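Long-range contacts in probable branched-chain amino acid ABC transporter, amino acid binding protein (Thermus thermophilus, PDB 3LKB), which probably captures branched-chain amino acids such as valine as the substrate-binding protein of an ABC import system: residues I320-P331 against G340-S348; A23-Y34 against S284-A295. The protein carries 2 engineered substitutions. All coordinates share one frame; numbering follows the deposited sequence.

Interaction 1. Residues I320-P331 against G340-S348; sequences IVGMNGPNAFKP and GVEIDFTKS. With NA (sodium ion), chain E.
The Phe345 ring meets Met323 SD at its edge, 5.3 Å from the ring centroid to the sulfur, a Met-aromatic contact, while Ile320 CG2 approaches obliquely; outside the two segments, Phe120 packs against Phe345 edge-to-face. One face of the Phe329 ring carries Pro331 CD above its centre, and Ile343 CG1 comes in obliquely. The amide of Asn324 is used in plane: ND2 donates to Phe345 O at 2.9 Å, almost straight (177°) and in the carbonyl plane. With CG set between the backbone N and the carbonyl carbon (chi1 49°), the amide reaches across to this carbonyl, and Thr346 CG2 packs against ND2 at 3.5 Å. With an alanine here, Phe345 O would probably lose its side-chain donor and Thr346 CG2 the amide it packs against. Met323, centre of an inverse gamma turn, accepts from Phe345 N through its O. Glu342 turns its carboxylate past Pro331: OE1 accepts from Gly332 N, OE2 from Phe333 N and Ala334 N. Phe329 N to Ile343 O (3.0 Å) and Ile343 N to Phe329 O (2.9 Å) make a single antiparallel bridge, a hydrogen-bonded pair, between the loop leaving helix 313-321 and segment 340-348. That segment carries Asp344 into the sodium site, where its O (2.2 Å) and OD1 (2.4 Å) bind the ion together with a water and the backbone O atoms of Thr351 and Gly352.

Interaction 2. Residues A23-Y34 against S284-A295; sequences AGAPYGAAVEDY and SVNYTNGMLAAA. Engineered in segment 284-295: Ala293 (natural residue Val), Ala295 (natural residue Ser).
Two helices of a periplasmic binding protein fold pack here at -41°, the axes of these segments coming within 7.0 Å at closest approach, with tyrosines set knobs-into-holes from both sides. Tyr27 fits among Asn286, Asn289, Gly290 and the engineered Ala293. Gly290 CA lies over the centre of one face of the Tyr27 ring, 3.6 Å from the centroid, while the Asn289 amide stands at the ring edge, the two planes 77° apart. Gly290, having no side chain, lets the backbones come close, with the CA atoms of Tyr27 and Gly290 4.3 Å apart. In return Tyr287 enters a hole of Pro26, Ala29, Ala30 and Asp33; CG anti to the backbone N (chi1 -166°) carries its OH to Asp33 OD2, 2.7 Å away on the anti lone pair. Arg277 forms a salt bridge with that same oxygen. Farther along, Met291 CG touches Tyr34 CD1 at 3.6 Å, and the engineered Ala295 places CB off-centre over the Tyr34 ring. A water joins Tyr34 OH to Ala295 O. Ser284 OG caps the second helix by accepting from Asn286 N and also bonds Asp237. Around the pair, Trp12 of strand 6-14 meets the Tyr27 ring, helix 263-274 packs on Tyr287 and Met291, and Phe281 of helix 279-282 on Pro26.

Overall arrangement
From the N terminus, segment 23-34 of helix 21-41 comes first, and interaction 2 closes when the chain returns to it some 250 residues later at 284-295, the start of helix 285-308. That helix is followed by helix 313-321, whose end opens interaction 1; only eight residues separate 331 from 340, making this a local loop closure. The two contacts are in series, neither nested nor crossed. Their centres lie about 21 Å apart, yet they touch: Phe329 CE2 meets O of the engineered Ala295, and Ile343 and Pro331 pack on Leu292. Helix 285-308 thus links the N-terminal helix to the sodium-binding loop before strand 357-362.

Interaction 1. Residues I320-P331 against G340-S348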
loop_
_atom_site.group_PDB
_atom_site.type_symbol
_atom_site.label_atom_id
_atom_site.label_comp_id
_atom_site.label_asym_id
_atom_site.label_seq_id
_atom_site.Cartn_x
_atom_site.Cartn_y
_atom_site.Cartn_z
ATOM N N ILE A 320 19.978 24.385 8.644
ATOM C CA ILE A 320 19.351 23.570 9.698
ATOM C C ILE A 320 19.886 23.854 11.096
ATOM O O ILE A 320 19.101 23.948 12.035
ATOM C CB ILE A 320 19.506 22.046 9.372
ATOM C CG1 ILE A 320 18.575 21.645 8.212
ATOM C CG2 ILE A 320 19.381 21.136 10.623
ATOM C CD1 ILE A 320 19.075 20.391 7.581
ATOM N N VAL A 321 21.211 24.001 11.234
ATOM C CA VAL A 321 21.856 24.213 12.544
ATOM C C VAL A 321 21.735 25.646 13.015
ATOM O O VAL A 321 22.065 25.940 14.157
ATOM C CB VAL A 321 23.374 23.785 12.597
ATOM C CG1 VAL A 321 23.568 22.324 12.216
ATOM C CG2 VAL A 321 24.230 24.633 11.676
ATOM N N GLY A 322 21.294 26.538 12.137
ATOM C CA GLY A 322 20.885 27.885 12.546
ATOM C C GLY A 322 19.385 28.022 12.835
ATOM O O GLY A 322 18.900 29.137 13.117
ATOM N N MET A 323 18.642 26.908 12.750
ATOM C CA MET A 323 17.166 26.900 12.913
ATOM C C MET A 323 16.806 26.805 14.396
ATOM O O MET A 323 16.300 25.763 14.862
ATOM C CB MET A 323 16.581 25.719 12.131
ATOM C CG MET A 323 15.090 25.744 11.745
ATOM S SD MET A 323 14.623 24.224 10.767
ATOM C CE MET A 323 14.906 24.798 9.122
ATOM N N ASN A 324 17.100 27.879 15.145
ATOM C CA ASN A 324 16.841 27.926 16.588
ATOM C C ASN A 324 16.524 29.304 17.143
ATOM O O ASN A 324 16.689 30.333 16.464
ATOM C CB ASN A 324 18.017 27.335 17.365
ATOM C CG ASN A 324 19.337 27.911 16.920
ATOM O OD1 ASN A 324 19.618 29.094 17.127
ATOM N ND2 ASN A 324 20.145 27.097 16.308
ATOM N N GLY A 325 16.052 29.319 18.384
ATOM C CA GLY A 325 15.593 30.568 19.019
ATOM C C GLY A 325 14.439 31.197 18.266
ATOM O O GLY A 325 13.505 30.519 17.875
ATOM N N PRO A 326 14.478 32.516 18.093
ATOM C CA PRO A 326 13.520 33.277 17.277
ATOM C C PRO A 326 13.618 32.899 15.793
ATOM O O PRO A 326 12.796 33.332 14.999
ATOM C CB PRO A 326 14.008 34.747 17.410
ATOM C CG PRO A 326 15.010 34.750 18.493
ATOM C CD PRO A 326 15.484 33.368 18.751
ATOM N N ASN A 327 14.648 32.145 15.425
ATOM C CA ASN A 327 14.842 31.703 14.042
ATOM C C ASN A 327 14.399 30.222 13.894
ATOM O O ASN A 327 14.781 29.528 12.948
ATOM C CB ASN A 327 16.317 31.893 13.666
ATOM C CG ASN A 327 16.570 31.861 12.154
ATOM O OD1 ASN A 327 17.535 31.218 11.671
ATOM N ND2 ASN A 327 15.713 32.528 11.403
ATOM N N ALA A 328 13.583 29.760 14.834
ATOM C CA ALA A 328 13.066 28.407 14.788
ATOM C C ALA A 328 11.977 28.294 13.719
ATOM O O ALA A 328 11.421 29.298 13.274
ATOM C CB ALA A 328 12.513 27.976 16.145
ATOM N N PHE A 329 11.682 27.061 13.323
ATOM C CA PHE A 329 10.680 26.827 12.325
ATOM C C PHE A 329 9.395 26.384 13.044
ATOM O O PHE A 329 9.378 25.420 13.823
ATOM C CB PHE A 329 11.218 25.810 11.288
ATOM C CG PHE A 329 10.269 25.490 10.183
ATOM C CD1 PHE A 329 9.609 26.501 9.481
ATOM C CD2 PHE A 329 10.064 24.163 9.811
ATOM C CE1 PHE A 329 8.711 26.196 8.442
ATOM C CE2 PHE A 329 9.182 23.823 8.778
ATOM C CZ PHE A 329 8.498 24.844 8.095
ATOM N N LYS A 330 8.329 27.143 12.825
ATOM C CA LYS A 330 7.082 26.843 13.464
ATOM C C LYS A 330 5.976 26.593 12.449
ATOM O O LYS A 330 5.113 27.420 12.256
ATOM C CB LYS A 330 6.719 27.933 14.475
ATOM C CG LYS A 330 7.225 29.344 14.135
ATOM C CD LYS A 330 6.473 30.059 12.941
ATOM C CE LYS A 330 6.241 31.600 13.167
ATOM N NZ LYS A 330 4.869 31.915 13.733
ATOM N N PRO A 331 5.989 25.433 11.788
ATOM C CA PRO A 331 4.869 25.228 10.838
ATOM C C PRO A 331 3.521 24.854 11.517
ATOM O O PRO A 331 2.496 24.920 10.882
ATOM C CB PRO A 331 5.379 24.094 9.962
ATOM C CG PRO A 331 6.282 23.276 10.930
ATOM C CD PRO A 331 6.901 24.273 11.860
ATOM N N GLY A 340 9.405 25.813 25.247
ATOM C CA GLY A 340 10.210 25.640 24.044
ATOM C C GLY A 340 9.549 26.194 22.820
ATOM O O GLY A 340 8.503 26.854 22.905
ATOM N N VAL A 341 10.193 25.936 21.683
ATOM C CA VAL A 341 9.629 26.210 20.367
ATOM C C VAL A 341 9.428 24.892 19.638
ATOM O O VAL A 341 9.812 23.840 20.158
ATOM C CB VAL A 341 10.510 27.204 19.549
ATOM C CG1 VAL A 341 10.192 28.653 19.960
ATOM C CG2 VAL A 341 11.981 26.926 19.762
ATOM N N GLU A 342 8.826 24.949 18.447
ATOM C CA GLU A 342 8.442 23.751 17.721
ATOM C C GLU A 342 9.660 23.073 17.088
ATOM O O GLU A 342 10.198 22.130 17.651
ATOM C CB GLU A 342 7.377 24.052 16.675
ATOM C CG GLU A 342 6.688 22.806 16.097
ATOM C CD GLU A 342 5.760 23.146 14.913
ATOM O OE1 GLU A 342 5.359 24.344 14.789
ATOM O OE2 GLU A 342 5.427 22.223 14.109
ATOM N N ILE A 343 10.099 23.533 15.933
ATOM C CA ILE A 343 11.237 22.868 15.309
ATOM C C ILE A 343 12.535 23.649 15.493
ATOM O O ILE A 343 12.718 24.671 14.877
ATOM C CB ILE A 343 11.011 22.606 13.795
ATOM C CG1 ILE A 343 9.656 21.933 13.536
ATOM C CG2 ILE A 343 12.150 21.775 13.243
ATOM C CD1 ILE A 343 9.516 20.540 14.194
ATOM N N ASP A 344 13.428 23.149 16.323
ATOM C CA ASP A 344 14.697 23.801 16.544
ATOM C C ASP A 344 15.838 22.798 16.634
ATOM O O ASP A 344 15.714 21.751 17.321
ATOM C CB ASP A 344 14.673 24.792 17.750
ATOM C CG ASP A 344 14.320 24.128 19.090
ATOM O OD1 ASP A 344 13.756 22.987 19.152
ATOM O OD2 ASP A 344 14.610 24.769 20.122
ATOM N N PHE A 345 16.905 23.100 15.880
ATOM C CA PHE A 345 18.105 22.298 15.834
ATOM C C PHE A 345 19.330 23.185 16.098
ATOM O O PHE A 345 19.294 24.389 15.874
ATOM C CB PHE A 345 18.282 21.715 14.427
ATOM C CG PHE A 345 17.174 20.789 13.980
ATOM C CD1 PHE A 345 17.015 19.547 14.562
ATOM C CD2 PHE A 345 16.321 21.154 12.951
ATOM C CE1 PHE A 345 16.012 18.689 14.154
ATOM C CE2 PHE A 345 15.293 20.277 12.526
ATOM C CZ PHE A 345 15.164 19.056 13.119
ATOM N N THR A 346 20.407 22.568 16.567
ATOM C CA THR A 346 21.682 23.203 16.605
ATOM C C THR A 346 22.663 22.104 16.253
ATOM O O THR A 346 22.277 20.937 16.152
ATOM C CB THR A 346 22.079 23.686 18.035
ATOM O OG1 THR A 346 22.329 22.540 18.871
ATOM C CG2 THR A 346 21.045 24.655 18.653
ATOM N N LYS A 347 23.940 22.462 16.146
ATOM C CA LYS A 347 24.982 21.455 15.934
ATOM C C LYS A 347 24.994 20.325 16.943
ATOM O O LYS A 347 25.456 19.229 16.650
ATOM C CB LYS A 347 26.347 22.091 15.918
ATOM C CG LYS A 347 26.660 22.615 14.555
ATOM C CD LYS A 347 26.665 24.128 14.530
ATOM C CE LYS A 347 27.618 24.677 13.448
ATOM N NZ LYS A 347 28.914 23.934 13.432
ATOM N N SER A 348 24.489 20.587 18.138
ATOM C CA SER A 348 24.570 19.588 19.197
ATOM C C SER A 348 23.179 19.099 19.592
ATOM O O SER A 348 23.042 18.148 20.361
ATOM C CB SER A 348 25.304 20.175 20.399
ATOM O OG SER A 348 24.519 21.211 20.930
HETATM NA NA NA E . 14.798 20.792 19.103
HETATM O O HOH W 1 15.403 27.127 20.151
HETATM O O HOH W 2 15.530 21.004 21.275
#

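Interaction 2. Residues A23-Y34 against S284-A295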
loop_
_atom_site.group_PDB
_atom_site.type_symbol
_atom_site.label_atom_id
_atom_site.label_comp_id
_atom_site.label_asym_id
_atom_site.label_seq_id
_atom_site.Cartn_x
_atom_site.Cartn_y
_atom_site.Cartn_z
ATOM N N ALA A 23 2.172 3.161 7.518
ATOM C CA ALA A 23 2.705 4.463 7.849
ATOM C C ALA A 23 3.458 5.020 6.638
ATOM O O ALA A 23 3.340 6.189 6.298
ATOM C CB ALA A 23 3.625 4.367 9.109
ATOM N N GLY A 24 4.202 4.174 5.947
ATOM C CA GLY A 24 4.964 4.673 4.837
ATOM C C GLY A 24 4.138 5.204 3.664
ATOM O O GLY A 24 4.600 6.107 2.953
ATOM N N ALA A 25 2.949 4.634 3.439
ATOM C CA ALA A 25 2.107 5.095 2.336
ATOM C C ALA A 25 1.663 6.582 2.501
ATOM O O ALA A 25 2.010 7.436 1.676
ATOM C CB ALA A 25 0.910 4.148 2.116
ATOM N N PRO A 26 0.973 6.894 3.609
ATOM C CA PRO A 26 0.574 8.272 3.861
ATOM C C PRO A 26 1.779 9.227 4.030
ATOM O O PRO A 26 1.756 10.370 3.522
ATOM C CB PRO A 26 -0.298 8.155 5.116
ATOM C CG PRO A 26 0.102 6.865 5.782
ATOM C CD PRO A 26 0.393 5.967 4.610
ATOM N N TYR A 27 2.838 8.747 4.652
ATOM C CA TYR A 27 4.069 9.510 4.736
ATOM C C TYR A 27 4.651 9.876 3.351
ATOM O O TYR A 27 4.989 11.030 3.100
ATOM C CB TYR A 27 5.109 8.679 5.499
ATOM C CG TYR A 27 6.306 9.446 5.973
ATOM C CD1 TYR A 27 6.453 9.749 7.321
ATOM C CD2 TYR A 27 7.304 9.856 5.091
ATOM C CE1 TYR A 27 7.563 10.445 7.797
ATOM C CE2 TYR A 27 8.430 10.555 5.560
ATOM C CZ TYR A 27 8.547 10.848 6.921
ATOM O OH TYR A 27 9.661 11.523 7.427
ATOM N N GLY A 28 4.791 8.877 2.477
ATOM C CA GLY A 28 5.344 9.105 1.156
ATOM C C GLY A 28 4.438 10.084 0.448
ATOM O O GLY A 28 4.893 11.040 -0.179
ATOM N N ALA A 29 3.143 9.892 0.622
ATOM C CA ALA A 29 2.187 10.703 -0.097
ATOM C C ALA A 29 2.330 12.189 0.305
ATOM O O ALA A 29 2.265 13.092 -0.534
ATOM C CB ALA A 29 0.720 10.154 0.165
ATOM N N ALA A 30 2.507 12.429 1.600
ATOM C CA ALA A 30 2.668 13.805 2.115
ATOM C C ALA A 30 3.912 14.448 1.523
ATOM O O ALA A 30 3.893 15.623 1.186
ATOM C CB ALA A 30 2.722 13.817 3.641
ATOM N N VAL A 31 4.994 13.689 1.364
ATOM C CA VAL A 31 6.226 14.302 0.851
ATOM C C VAL A 31 5.963 14.780 -0.599
ATOM O O VAL A 31 6.294 15.894 -0.982
ATOM C CB VAL A 31 7.399 13.313 0.857
ATOM C CG1 VAL A 31 8.559 13.907 0.134
ATOM C CG2 VAL A 31 7.784 12.908 2.247
ATOM N N GLU A 32 5.360 13.901 -1.399
ATOM C CA GLU A 32 5.098 14.200 -2.781
ATOM C C GLU A 32 4.166 15.395 -2.862
ATOM O O GLU A 32 4.406 16.301 -3.638
ATOM C CB GLU A 32 4.469 13.012 -3.480
ATOM C CG GLU A 32 4.315 13.256 -4.958
ATOM C CD GLU A 32 3.961 11.998 -5.750
ATOM O OE1 GLU A 32 4.508 10.892 -5.454
ATOM O OE2 GLU A 32 3.133 12.137 -6.686
ATOM N N ASP A 33 3.117 15.396 -2.037
ATOM C CA ASP A 33 2.146 16.491 -2.043
ATOM C C ASP A 33 2.713 17.867 -1.662
ATOM O O ASP A 33 2.439 18.869 -2.337
ATOM C CB ASP A 33 0.915 16.147 -1.184
ATOM C CG ASP A 33 0.080 15.073 -1.834
ATOM O OD1 ASP A 33 0.439 14.735 -2.981
ATOM O OD2 ASP A 33 -0.879 14.547 -1.221
ATOM N N TYR A 34 3.482 17.872 -0.608
ATOM C CA TYR A 34 4.062 19.107 -0.122
ATOM C C TYR A 34 5.022 19.693 -1.151
ATOM O O TYR A 34 5.044 20.907 -1.397
ATOM C CB TYR A 34 4.797 18.829 1.173
ATOM C CG TYR A 34 5.104 20.127 1.845
ATOM C CD1 TYR A 34 4.103 20.770 2.512
ATOM C CD2 TYR A 34 6.376 20.653 1.747
ATOM C CE1 TYR A 34 4.340 21.983 3.097
ATOM C CE2 TYR A 34 6.621 21.878 2.321
ATOM C CZ TYR A 34 5.609 22.528 2.981
ATOM O OH TYR A 34 5.851 23.753 3.529
ATOM N N SER A 284 -4.473 10.979 8.444
ATOM C CA SER A 284 -3.490 10.163 9.090
ATOM C C SER A 284 -2.457 11.028 9.783
ATOM O O SER A 284 -2.027 12.037 9.238
ATOM C CB SER A 284 -2.809 9.297 8.058
ATOM O OG SER A 284 -1.988 8.340 8.692
ATOM N N VAL A 285 -2.046 10.640 10.979
ATOM C CA VAL A 285 -0.961 11.330 11.644
ATOM C C VAL A 285 0.333 11.160 10.851
ATOM O O VAL A 285 1.216 12.002 10.920
ATOM C CB VAL A 285 -0.778 10.864 13.094
ATOM C CG1 VAL A 285 -0.034 9.495 13.156
ATOM C CG2 VAL A 285 -0.062 11.962 13.945
ATOM N N ASN A 286 0.418 10.115 10.027
ATOM C CA ASN A 286 1.626 9.936 9.187
ATOM C C ASN A 286 1.733 10.809 7.925
ATOM O O ASN A 286 2.822 11.163 7.462
ATOM C CB ASN A 286 1.907 8.454 9.011
ATOM C CG ASN A 286 2.231 7.819 10.357
ATOM O OD1 ASN A 286 3.086 8.336 11.091
ATOM N ND2 ASN A 286 1.507 6.796 10.738
ATOM N N TYR A 287 0.587 11.214 7.418
ATOM C CA TYR A 287 0.520 12.282 6.443
ATOM C C TYR A 287 1.003 13.569 7.103
ATOM O O TYR A 287 1.813 14.275 6.557
ATOM C CB TYR A 287 -0.922 12.371 5.933
ATOM C CG TYR A 287 -1.113 13.196 4.701
ATOM C CD1 TYR A 287 -0.635 12.752 3.488
ATOM C CD2 TYR A 287 -1.743 14.447 4.763
ATOM C CE1 TYR A 287 -0.787 13.487 2.351
ATOM C CE2 TYR A 287 -1.913 15.233 3.598
ATOM C CZ TYR A 287 -1.412 14.731 2.395
ATOM O OH TYR A 287 -1.531 15.416 1.219
ATOM N N THR A 288 0.606 13.835 8.335
ATOM C CA THR A 288 1.187 14.963 9.085
ATOM C C THR A 288 2.714 14.817 9.241
ATOM O O THR A 288 3.460 15.775 9.067
ATOM C CB THR A 288 0.566 15.086 10.507
ATOM O OG1 THR A 288 -0.839 14.858 10.438
ATOM C CG2 THR A 288 0.821 16.469 11.125
ATOM N N ASN A 289 3.157 13.602 9.570
ATOM C CA ASN A 289 4.561 13.255 9.804
ATOM C C ASN A 289 5.438 13.488 8.568
ATOM O O ASN A 289 6.453 14.172 8.639
ATOM C CB ASN A 289 4.582 11.791 10.247
ATOM C CG ASN A 289 5.916 11.336 10.794
ATOM O OD1 ASN A 289 6.887 12.109 10.886
ATOM N ND2 ASN A 289 5.983 10.039 11.156
ATOM N N GLY A 290 5.026 12.954 7.425
ATOM C CA GLY A 290 5.697 13.259 6.145
ATOM C C GLY A 290 5.702 14.730 5.759
ATOM O O GLY A 290 6.671 15.240 5.191
ATOM N N MET A 291 4.622 15.420 6.071
ATOM C CA MET A 291 4.518 16.818 5.687
ATOM C C MET A 291 5.517 17.625 6.535
ATOM O O MET A 291 6.172 18.561 6.047
ATOM C CB MET A 291 3.072 17.333 5.833
ATOM C CG MET A 291 2.868 18.676 5.161
ATOM S SD MET A 291 1.135 19.137 4.874
ATOM C CE MET A 291 0.901 17.866 3.639
ATOM N N LEU A 292 5.660 17.259 7.803
ATOM C CA LEU A 292 6.649 17.969 8.615
ATOM C C LEU A 292 8.070 17.729 8.036
ATOM O O LEU A 292 8.824 18.665 7.860
ATOM C CB LEU A 292 6.537 17.561 10.102
ATOM C CG LEU A 292 7.657 18.047 11.021
ATOM C CD1 LEU A 292 7.594 19.584 11.108
ATOM C CD2 LEU A 292 7.664 17.396 12.447
ATOM N N ALA A 293 8.416 16.491 7.704
ATOM C CA ALA A 293 9.733 16.193 7.189
ATOM C C ALA A 293 9.970 16.968 5.891
ATOM O O ALA A 293 11.029 17.589 5.746
ATOM C CB ALA A 293 9.873 14.729 6.933
ATOM N N ALA A 294 9.030 16.917 4.939
ATOM C CA ALA A 294 9.215 17.657 3.692
ATOM C C ALA A 294 9.261 19.173 3.960
ATOM O O ALA A 294 10.060 19.898 3.348
ATOM C CB ALA A 294 8.101 17.355 2.731
ATOM N N ALA A 295 8.395 19.644 4.859
ATOM C CA ALA A 295 8.388 21.067 5.240
ATOM C C ALA A 295 9.726 21.515 5.827
ATOM O O ALA A 295 10.213 22.584 5.480
ATOM C CB ALA A 295 7.248 21.369 6.221
HETATM O O HOH W 3 8.553 24.351 4.151
#